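Local coordinates for protein cadherin-23 (Mus musculus, PDB 5UZ8) that probably mediates calcium-dependent cell adhesion in the inner ear, as a long chain of cadherin repeats that takes part in the mechanotransduction of hearing, at residues Q122-E127 / R212-N217; V134-T139 / G169-L174; D178-D183 / D249-S254. One frame throughout, in Å; residues are numbered along the deposited sequence. Where two conformers were deposited one is given.

Interaction 1 of 3, residues Q122-E127 / R212-N217; sequences QEAVFE and RVLDVN. With CA (calcium ion), chain F; CA (calcium ion), chain G; CA (calcium ion), chain E.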
loop_
_atom_site.group_PDB
_atom_site.type_symbol
_atom_site.label_atom_id
_atom_site.label_comp_id
_atom_site.label_asym_id
_atom_site.label_seq_id
_atom_site.Cartn_x
_atom_site.Cartn_y
_atom_site.Cartn_z
ATOM N N GLN A 122 2.304 6.962 3.787
ATOM C CA GLN A 122 1.450 7.945 4.449
ATOM C C GLN A 122 1.459 9.269 3.698
ATOM O O GLN A 122 2.520 9.705 3.215
ATOM C CB GLN A 122 1.883 8.181 5.896
ATOM C CG GLN A 122 1.059 9.273 6.601
ATOM C CD GLN A 122 1.229 9.277 8.113
ATOM O OE1 GLN A 122 0.833 10.246 8.813
ATOM N NE2 GLN A 122 1.800 8.193 8.636
ATOM N N GLU A 123 0.278 9.866 3.571
ATOM C CA GLU A 123 0.162 11.242 3.088
ATOM C C GLU A 123 -0.916 11.967 3.861
ATOM O O GLU A 123 -1.805 11.329 4.426
ATOM C CB GLU A 123 -0.208 11.309 1.614
ATOM C CG GLU A 123 0.817 10.794 0.637
ATOM C CD GLU A 123 2.103 11.582 0.569
ATOM O OE1 GLU A 123 2.142 12.778 0.980
ATOM O OE2 GLU A 123 3.097 10.940 0.093
ATOM N N ALA A 124 -0.836 13.288 3.851
ATOM C CA ALA A 124 -1.870 14.137 4.434
ATOM C C ALA A 124 -2.462 14.956 3.322
ATOM O O ALA A 124 -1.713 15.514 2.483
ATOM C CB ALA A 124 -1.282 15.056 5.491
ATOM N N VAL A 125 -3.779 15.068 3.309
ATOM C CA VAL A 125 -4.474 15.826 2.286
ATOM C C VAL A 125 -5.527 16.665 2.945
ATOM O O VAL A 125 -6.090 16.241 3.939
ATOM C CB VAL A 125 -5.118 14.939 1.203
ATOM C CG1 VAL A 125 -4.030 14.155 0.446
ATOM C CG2 VAL A 125 -6.166 13.995 1.773
ATOM N N PHE A 126 -5.835 17.815 2.365
ATOM C CA PHE A 126 -6.926 18.642 2.875
ATOM C C PHE A 126 -8.265 18.009 2.510
ATOM O O PHE A 126 -8.410 17.382 1.472
ATOM C CB PHE A 126 -6.826 20.083 2.375
ATOM C CG PHE A 126 -5.734 20.881 3.049
ATOM C CD1 PHE A 126 -5.943 21.458 4.297
ATOM C CD2 PHE A 126 -4.489 21.036 2.444
ATOM C CE1 PHE A 126 -4.934 22.177 4.933
ATOM C CE2 PHE A 126 -3.469 21.746 3.077
ATOM C CZ PHE A 126 -3.691 22.319 4.313
ATOM N N GLU A 127 -9.233 18.158 3.401
ATOM C CA GLU A 127 -10.560 17.594 3.216
ATOM C C GLU A 127 -11.286 18.084 1.973
ATOM O O GLU A 127 -12.205 17.397 1.490
ATOM C CB GLU A 127 -11.421 17.797 4.482
ATOM C CG GLU A 127 -11.714 19.244 4.851
ATOM C CD GLU A 127 -12.694 19.350 6.000
ATOM O OE1 GLU A 127 -13.697 18.600 5.980
ATOM O OE2 GLU A 127 -12.439 20.119 6.967
ATOM N N ARG A 212 -4.142 10.984 6.196
ATOM C CA ARG A 212 -4.623 11.879 7.245
ATOM C C ARG A 212 -5.294 13.064 6.574
ATOM O O ARG A 212 -4.783 13.606 5.595
ATOM C CB ARG A 212 -3.507 12.306 8.177
ATOM C CG ARG A 212 -2.858 11.111 8.866
ATOM C CD ARG A 212 -2.028 11.483 10.094
ATOM N NE ARG A 212 -1.412 10.290 10.630
ATOM C CZ ARG A 212 -2.017 9.387 11.403
ATOM N NH1 ARG A 212 -3.271 9.561 11.839
ATOM N NH2 ARG A 212 -1.336 8.307 11.764
ATOM N N VAL A 213 -6.465 13.436 7.085
ATOM C CA VAL A 213 -7.305 14.431 6.436
ATOM C C VAL A 213 -7.184 15.713 7.233
ATOM O O VAL A 213 -7.566 15.764 8.400
ATOM C CB VAL A 213 -8.760 13.966 6.390
ATOM C CG1 VAL A 213 -9.639 14.984 5.668
ATOM C CG2 VAL A 213 -8.837 12.621 5.707
ATOM N N LEU A 214 -6.655 16.735 6.593
ATOM C CA LEU A 214 -6.403 18.032 7.237
ATOM C C LEU A 214 -7.627 18.943 7.170
ATOM O O LEU A 214 -8.353 18.947 6.180
ATOM C CB LEU A 214 -5.197 18.712 6.576
ATOM C CG LEU A 214 -3.937 17.856 6.544
ATOM C CD1 LEU A 214 -2.827 18.576 5.789
ATOM C CD2 LEU A 214 -3.493 17.483 7.946
ATOM N N ASP A 215 -7.809 19.762 8.210
ATOM C CA ASP A 215 -9.004 20.589 8.355
ATOM C C ASP A 215 -9.002 21.775 7.399
ATOM O O ASP A 215 -7.959 22.407 7.178
ATOM C CB ASP A 215 -9.089 21.107 9.777
ATOM C CG ASP A 215 -10.456 21.612 10.146
ATOM O OD1 ASP A 215 -11.485 20.989 9.761
ATOM O OD2 ASP A 215 -10.486 22.649 10.863
ATOM N N VAL A 216 -10.173 22.062 6.868
ATOM C CA VAL A 216 -10.518 23.330 6.236
ATOM C C VAL A 216 -11.617 23.918 7.108
ATOM O O VAL A 216 -12.415 23.174 7.719
ATOM C CB VAL A 216 -11.061 23.066 4.810
ATOM C CG1 VAL A 216 -11.660 24.294 4.153
ATOM C CG2 VAL A 216 -9.929 22.496 3.985
ATOM N N ASN A 217 -11.636 25.236 7.225
ATOM C CA ASN A 217 -12.692 25.857 8.009
ATOM C C ASN A 217 -13.978 25.848 7.181
ATOM O O ASN A 217 -14.265 26.819 6.486
ATOM C CB ASN A 217 -12.342 27.299 8.390
ATOM C CG ASN A 217 -13.325 27.864 9.388
ATOM O OD1 ASN A 217 -13.812 27.134 10.257
ATOM N ND2 ASN A 217 -13.667 29.130 9.247
HETATM CA CA CA F . -13.509 21.273 8.663
HETATM CA CA CA G . -15.946 19.142 6.422
HETATM CA CA CA E . -15.465 26.823 11.871
HETATM O O HOH W 1 2.139 8.323 11.902
HETATM O O HOH W 2 -16.372 18.335 4.145
#
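The parallel pairing of the first long and the last strand of a cadherin repeat, a hallmark of this Greek-key sandwich, joins Ala124, Val125 and Phe126 to Arg212, Val213 and Leu214, and runs straight into a calcium site. Val125 does the work of the register: its N donates to Arg212 O (2.9 Å) and its O accepts from Leu214 N (2.8 Å). Arg212 N to Glu123 O and Glu127 N to Leu214 O extend the pattern at both ends.

On one face of the sheet Leu214 CD1 sits over the centre of the Phe126 ring, a CH-pi contact 4.1 Å from the centroid, while Asp215 O meets the ring edge in its plane. Ala124 CB, on the same face, touches the same CD1. Further back, the extended Gln122 chain lets OE1 accept from Arg212 NE (2.9 Å); the nitrogen stands 49° above the amide's carbonyl plane, and the N-H...O angle is a bent 140°. On the other face Val213 CG1 packs against Glu127 CB at 3.5 Å.

Glu127 turns strand pairing into metal binding. With chi1 at 64°, CG lies between backbone N and C, and the carboxylate beyond it reaches two calcium ions, OE1 binding one and OE2 the other. OE2, 2.3 Å from its ion, also takes the N-H of Val216 on its anti lone pair (3.0 Å). Asp215 OD1 and Val216 O bind that same calcium, and Arg179 is a further polar partner of both acids.

Strand 121-126 is the outermost of its sheet, with strand 204-214 flanked on its far side by strand 184-193; Val125 faces inward onto Ile135 of strand 134-141, in the opposing sheet.

Interaction 2 of 3, residues V134-T139 / G169-L174; sequences VILRVT and GDISVL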
loop_
_atom_site.group_PDB
_atom_site.type_symbol
_atom_site.label_atom_id
_atom_site.label_comp_id
_atom_site.label_asym_id
_atom_site.label_seq_id
_atom_site.Cartn_x
_atom_site.Cartn_y
_atom_site.Cartn_z
ATOM N N VAL A 134 -4.733 12.152 -7.460
ATOM C CA VAL A 134 -3.852 11.106 -6.994
ATOM C C VAL A 134 -3.159 11.596 -5.732
ATOM O O VAL A 134 -2.584 12.693 -5.707
ATOM C CB VAL A 134 -2.771 10.757 -8.044
ATOM C CG1 VAL A 134 -1.768 9.767 -7.469
ATOM C CG2 VAL A 134 -3.435 10.191 -9.290
ATOM N N ILE A 135 -3.189 10.775 -4.713
ATOM C CA ILE A 135 -2.617 11.121 -3.407
ATOM C C ILE A 135 -1.192 10.597 -3.253
ATOM O O ILE A 135 -0.320 11.310 -2.764
ATOM C CB ILE A 135 -3.488 10.590 -2.283
ATOM C CG1 ILE A 135 -4.816 11.340 -2.296
ATOM C CG2 ILE A 135 -2.822 10.819 -0.937
ATOM C CD1 ILE A 135 -5.825 10.745 -1.364
ATOM N N LEU A 136 -0.984 9.334 -3.620
ATOM C CA LEU A 136 0.346 8.733 -3.570
ATOM C C LEU A 136 0.372 7.509 -4.480
ATOM O O LEU A 136 -0.669 7.037 -4.922
ATOM C CB LEU A 136 0.674 8.288 -2.140
ATOM C CG LEU A 136 -0.124 7.031 -1.774
ATOM C CD1 LEU A 136 0.714 5.981 -1.095
ATOM C CD2 LEU A 136 -1.377 7.380 -1.018
ATOM N N ARG A 137 1.575 7.026 -4.744
ATOM C CA ARG A 137 1.763 5.821 -5.526
ATOM C C ARG A 137 2.493 4.793 -4.659
ATOM O O ARG A 137 3.509 5.103 -4.067
ATOM C CB ARG A 137 2.591 6.163 -6.764
ATOM C CG ARG A 137 2.785 5.022 -7.751
ATOM C CD ARG A 137 3.434 5.558 -9.023
ATOM N NE ARG A 137 2.465 5.918 -10.043
ATOM C CZ ARG A 137 2.645 6.835 -10.992
ATOM N NH1 ARG A 137 1.692 7.046 -11.900
ATOM N NH2 ARG A 137 3.769 7.549 -11.039
ATOM N N VAL A 138 1.958 3.584 -4.589
ATOM C CA VAL A 138 2.627 2.461 -3.965
ATOM C C VAL A 138 3.306 1.642 -5.057
ATOM O O VAL A 138 2.787 1.538 -6.174
ATOM C CB VAL A 138 1.672 1.606 -3.127
ATOM C CG1 VAL A 138 0.987 2.478 -2.080
ATOM C CG2 VAL A 138 0.671 0.832 -3.965
ATOM N N THR A 139 4.470 1.071 -4.731
ATOM C CA THR A 139 5.189 0.241 -5.684
ATOM C C THR A 139 5.728 -0.994 -4.960
ATOM O O THR A 139 6.372 -0.880 -3.893
ATOM C CB THR A 139 6.374 1.016 -6.309
ATOM O OG1 THR A 139 5.910 2.204 -6.982
ATOM C CG2 THR A 139 7.146 0.140 -7.279
ATOM N N GLY A 169 -0.425 1.496 -9.275
ATOM C CA GLY A 169 -0.441 1.687 -7.826
ATOM C C GLY A 169 -0.776 3.093 -7.330
ATOM O O GLY A 169 -0.616 3.347 -6.139
ATOM N N ASP A 170 -1.259 3.970 -8.205
ATOM C CA ASP A 170 -1.744 5.287 -7.825
ATOM C C ASP A 170 -3.027 5.146 -7.030
ATOM O O ASP A 170 -3.997 4.532 -7.517
ATOM C CB ASP A 170 -2.054 6.155 -9.027
ATOM C CG ASP A 170 -0.810 6.777 -9.654
ATOM O OD1 ASP A 170 0.229 6.944 -8.968
ATOM O OD2 ASP A 170 -0.875 7.089 -10.839
ATOM N N ILE A 171 -3.022 5.707 -5.824
ATOM C CA ILE A 171 -4.204 5.771 -4.968
ATOM C C ILE A 171 -4.819 7.161 -5.122
ATOM O O ILE A 171 -4.108 8.177 -4.918
ATOM C CB ILE A 171 -3.855 5.465 -3.519
ATOM C CG1 ILE A 171 -3.352 4.010 -3.418
ATOM C CG2 ILE A 171 -5.086 5.646 -2.622
ATOM C CD1 ILE A 171 -2.842 3.588 -2.045
ATOM N N SER A 172 -6.103 7.183 -5.491
ATOM C CA SER A 172 -6.803 8.434 -5.792
ATOM C C SER A 172 -8.058 8.613 -4.945
ATOM O O SER A 172 -8.596 7.662 -4.396
ATOM C CB SER A 172 -7.170 8.529 -7.267
ATOM O OG SER A 172 -8.031 7.477 -7.671
ATOM N N VAL A 173 -8.514 9.851 -4.877
ATOM C CA VAL A 173 -9.751 10.193 -4.185
ATOM C C VAL A 173 -10.911 9.754 -5.057
ATOM O O VAL A 173 -11.044 10.217 -6.182
ATOM C CB VAL A 173 -9.872 11.699 -3.946
ATOM C CG1 VAL A 173 -11.196 12.015 -3.233
ATOM C CG2 VAL A 173 -8.699 12.187 -3.110
ATOM N N LEU A 174 -11.770 8.891 -4.526
ATOM C CA LEU A 174 -12.912 8.351 -5.294
ATOM C C LEU A 174 -14.212 9.134 -5.011
ATOM O O LEU A 174 -15.088 9.245 -5.866
ATOM C CB LEU A 174 -13.053 6.853 -4.979
ATOM C CG LEU A 174 -14.207 6.070 -5.625
ATOM C CD1 LEU A 174 -14.064 6.003 -7.148
ATOM C CD2 LEU A 174 -14.296 4.680 -5.007
#
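Backbone bonds between Ile135, Leu136 and Ile171 set the pairing of strands 134-137 and 170-173. Ile135 N donates to Ile171 O (2.8 Å, 170°), and Ile171 N returns a bond of the same length to Leu136 O. Val138 N closes the far end on Gly169 O at 3.0 Å, its nitrogen standing well above the carbonyl plane. Gly169 suits its corner: its phi is positive, at 75°, and Val138 O occupies the direction in which a CB would project.

Two residues, Ile135 and Leu136, thus stand opposite the single Ile171. This is a classic beta bulge, made possible by the helix-like psi of Ile135 (-46°), and it shifts the antiparallel register by one between the Val134-Ser172 and Leu136-Ile171 pairs. In the cadherin sandwich these strands are the central two of a four-stranded antiparallel sheet, with strand 115-116 beside one and strand 162-164 beside the other.

Apolar contacts fill the inner face. Leu136 and Ile171 lie side by side and point the same way, CD2 of the leucine reaching CB of the isoleucine at 4.0 Å. Val138 CG1 meets the tip of Ile171, its CD1, while Ile135 CD1 crosses to Val173 CG2 at 3.7 Å. Branched aliphatic chains suit this side, where Val209 of strand 204-214, in the facing sheet, packs on Leu136, Val138 and Ile171.

The charged pair of this contact, Arg137 and Asp170, lies on the opposite face. Arg137 has two deposited conformers; in the one described, Asp170 OD1 lies over a face of the guanidinium. The two form a salt bridge, NE to OD1, whose detail is doubtful, and the bond from NH1 to OD2 is weak.

Interaction 3 of 3, residues D178-D183 / D249-S254; sequences DREKKD and DQDEGS. With CA (calcium ion), chain E; CA (calcium ion), chain G; CA (calcium ion), chain F; GSH (glutathione), chain L.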
loop_
_atom_site.group_PDB
_atom_site.type_symbol
_atom_site.label_atom_id
_atom_site.label_comp_id
_atom_site.label_asym_id
_atom_site.label_seq_id
_atom_site.Cartn_x
_atom_site.Cartn_y
_atom_site.Cartn_z
ATOM N N ASP A 178 -14.415 14.441 4.186
ATOM C CA ASP A 178 -14.944 15.325 5.218
ATOM C C ASP A 178 -14.233 14.993 6.497
ATOM O O ASP A 178 -14.510 13.964 7.139
ATOM C CB ASP A 178 -16.461 15.146 5.329
ATOM C CG ASP A 178 -17.101 16.068 6.362
ATOM O OD1 ASP A 178 -16.376 16.890 6.991
ATOM O OD2 ASP A 178 -18.335 15.954 6.552
ATOM N N ARG A 179 -13.312 15.864 6.907
ATOM C CA ARG A 179 -12.608 15.626 8.176
ATOM C C ARG A 179 -13.538 15.394 9.374
ATOM O O ARG A 179 -13.228 14.621 10.304
ATOM C CB ARG A 179 -11.670 16.766 8.499
ATOM C CG ARG A 179 -10.660 16.373 9.578
ATOM C CD ARG A 179 -10.089 17.610 10.240
ATOM N NE ARG A 179 -11.155 18.289 10.962
ATOM C CZ ARG A 179 -11.620 17.947 12.162
ATOM N NH1 ARG A 179 -11.040 17.003 12.909
ATOM N NH2 ARG A 179 -12.642 18.621 12.672
ATOM N N GLU A 180 -14.659 16.115 9.360
ATOM C CA GLU A 180 -15.582 16.043 10.456
ATOM C C GLU A 180 -16.294 14.661 10.572
ATOM O O GLU A 180 -16.768 14.298 11.651
ATOM C CB GLU A 180 -16.618 17.154 10.316
ATOM C CG GLU A 180 -16.147 18.537 10.743
ATOM C CD GLU A 180 -15.157 19.187 9.804
ATOM O OE1 GLU A 180 -14.088 19.628 10.290
ATOM O OE2 GLU A 180 -15.406 19.268 8.592
ATOM N N LYS A 181 -16.419 13.952 9.453
ATOM C CA LYS A 181 -16.988 12.592 9.397
ATOM C C LYS A 181 -15.898 11.579 9.778
ATOM O O LYS A 181 -16.087 10.722 10.618
ATOM C CB LYS A 181 -17.497 12.258 7.976
ATOM C CG LYS A 181 -18.860 12.825 7.568
ATOM C CD LYS A 181 -19.282 12.309 6.186
ATOM C CE LYS A 181 -20.428 13.106 5.549
ATOM N NZ LYS A 181 -19.978 14.421 5.037
ATOM N N LYS A 182 -14.744 11.698 9.142
ATOM C CA LYS A 182 -13.647 10.769 9.398
ATOM C C LYS A 182 -12.339 11.481 9.105
ATOM O O LYS A 182 -12.146 12.014 8.001
ATOM C CB LYS A 182 -13.797 9.528 8.504
ATOM C CG LYS A 182 -12.769 8.452 8.771
ATOM C CD LYS A 182 -13.210 7.048 8.344
ATOM C CE LYS A 182 -12.127 6.026 8.687
ATOM N NZ LYS A 182 -12.589 4.630 8.458
ATOM N N ASP A 183 -11.459 11.510 10.090
ATOM C CA ASP A 183 -10.277 12.383 9.985
ATOM C C ASP A 183 -9.005 11.695 9.494
ATOM O O ASP A 183 -8.000 12.355 9.261
ATOM C CB ASP A 183 -9.995 13.147 11.290
ATOM C CG ASP A 183 -9.638 12.260 12.461
ATOM O OD1 ASP A 183 -9.531 11.026 12.342
ATOM O OD2 ASP A 183 -9.451 12.844 13.560
ATOM N N ASP A 249 -18.927 24.509 17.056
ATOM C CA ASP A 249 -18.288 24.593 15.753
ATOM C C ASP A 249 -17.513 23.309 15.551
ATOM O O ASP A 249 -16.715 22.928 16.398
ATOM C CB ASP A 249 -17.380 25.833 15.708
ATOM C CG ASP A 249 -16.734 26.069 14.353
ATOM O OD1 ASP A 249 -16.143 25.130 13.763
ATOM O OD2 ASP A 249 -16.751 27.233 13.886
ATOM N N GLN A 250 -17.814 22.606 14.460
ATOM C CA GLN A 250 -17.335 21.242 14.244
ATOM C C GLN A 250 -15.887 21.132 13.739
ATOM O O GLN A 250 -15.339 20.048 13.698
ATOM C CB GLN A 250 -18.268 20.532 13.271
ATOM C CG GLN A 250 -19.717 20.403 13.784
ATOM C CD GLN A 250 -19.789 19.776 15.139
ATOM O OE1 GLN A 250 -19.391 18.615 15.296
ATOM N NE2 GLN A 250 -20.366 20.493 16.121
ATOM N N ASP A 251 -15.300 22.246 13.339
ATOM C CA ASP A 251 -13.917 22.282 12.838
ATOM C C ASP A 251 -12.876 22.041 13.943
ATOM O O ASP A 251 -13.204 21.725 15.083
ATOM C CB ASP A 251 -13.668 23.605 12.101
ATOM C CG ASP A 251 -14.510 23.737 10.852
ATOM O OD1 ASP A 251 -14.543 22.764 10.055
ATOM O OD2 ASP A 251 -15.144 24.812 10.663
ATOM N N GLU A 252 -11.614 22.109 13.559
ATOM C CA GLU A 252 -10.496 21.807 14.424
ATOM C C GLU A 252 -9.696 23.071 14.772
ATOM O O GLU A 252 -9.494 23.950 13.937
ATOM C CB GLU A 252 -9.581 20.809 13.688
ATOM C CG GLU A 252 -8.439 20.256 14.524
ATOM C CD GLU A 252 -7.648 19.156 13.824
ATOM O OE1 GLU A 252 -7.790 18.907 12.612
ATOM O OE2 GLU A 252 -6.836 18.522 14.509
ATOM N N GLY A 253 -9.160 23.099 15.982
ATOM C CA GLY A 253 -8.183 24.139 16.362
ATOM C C GLY A 253 -8.776 25.545 16.253
ATOM O O GLY A 253 -9.937 25.763 16.628
ATOM N N SER A 254 -7.993 26.475 15.710
ATOM C CA SER A 254 -8.455 27.853 15.560
ATOM C C SER A 254 -9.745 27.947 14.724
ATOM O O SER A 254 -10.551 28.846 14.949
ATOM C CB SER A 254 -7.349 28.754 14.982
ATOM O OG SER A 254 -6.919 28.283 13.714
HETATM CA CA CA E . -15.465 26.823 11.871
HETATM CA CA CA G . -15.946 19.142 6.422
HETATM CA CA CA F . -13.509 21.273 8.663
HETATM N N1 GSH L . -21.760 18.280 2.738
HETATM C CA1 GSH L . -20.589 19.142 2.796
HETATM C C1 GSH L . -19.398 18.386 2.257
HETATM O O11 GSH L . -19.567 17.187 1.934
HETATM O O12 GSH L . -18.296 18.986 2.192
HETATM C CB1 GSH L . -20.309 19.615 4.236
HETATM C CG1 GSH L . -19.959 18.457 5.170
HETATM C CD1 GSH L . -19.403 18.966 6.479
HETATM O OE1 GSH L . -18.284 19.468 6.549
HETATM N N2 GSH L . -20.183 18.788 7.540
HETATM C CA2 GSH L . -19.738 19.032 8.896
HETATM C C2 GSH L . -19.903 17.810 9.754
HETATM O O2 GSH L . -20.080 17.950 10.952
HETATM C CB2 GSH L . -20.505 20.224 9.468
HETATM S SG2 GSH L . -20.092 21.689 8.506
HETATM N N3 GSH L . -19.772 16.624 9.147
HETATM C CA3 GSH L . -19.822 15.356 9.852
HETATM C C3 GSH L . -20.988 14.492 9.417
HETATM O O31 GSH L . -21.162 13.424 10.048
HETATM O O32 GSH L . -21.701 14.836 8.438
HETATM O O HOH W 3 -8.277 15.858 12.803
HETATM O O HOH W 4 -13.057 18.339 15.646
HETATM O O HOH W 2 -16.372 18.335 4.145
#
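Arg179 lays one face of its guanidinium on Glu252, whose CB stands over the centre of the group, 3.8 Å from CZ. The two chains cross at about a right angle. Glu252 OE1 lies well out of the guanidinium plane, giving a long salt bridge of charges alone; a water accepting from NH1 sits between them. NH2 instead binds Glu180 OE1 at 3.0 Å, an interaction that would tend to ease the crowding of negative charge around the ions.

Glu180, bent at chi2 (72°), grips two calcium ions. OE1 and OE2 both bind one, OE2 also the other. Across the contact Asp251 OD1 reaches the shared ion at 2.3 Å, the carboxylate planes of Glu180 and Asp251 standing nearly perpendicular, while Asp251 OD2 binds a third calcium with Asp249. Glu180 CG touches Gln250 CB at 3.9 Å.

Asp178 OD1 holds the outer calcium, to which a glutathione oxygen also binds, and OD2 takes glutathione N3 and Lys181 NZ (2.7 Å). Both Asp178 and Asp249 form Asx turns that orient their carboxylates. Such Asp-Arg-Glu and Asp-X-Asp motifs, facing each other across a row of three calcium ions, typify the linker between successive cadherin repeats.

How the interactions relate
Interactions 1 and 3 share all three calcium ions, their centres being 10 Å apart. Glu127 OE1 probably accepts from Arg179 N at 2.9 Å, beside the metals and near the glutathione; Val213 N probably donates to Asp183 O at the same distance, farther back along the strand. Interaction 2 lies in the body of the same repeat, its centre 15 Å from that of interaction 1 and 24 Å from that of interaction 3. It meets interaction 1 by packing between the sheets, as where Val125 CG1 lies 3.8 Å from Ile135 CG2. Interaction 3 brings in the next repeat through segment 249-254, and Val216 and Asn217 of interaction 1 share calcium ions with it.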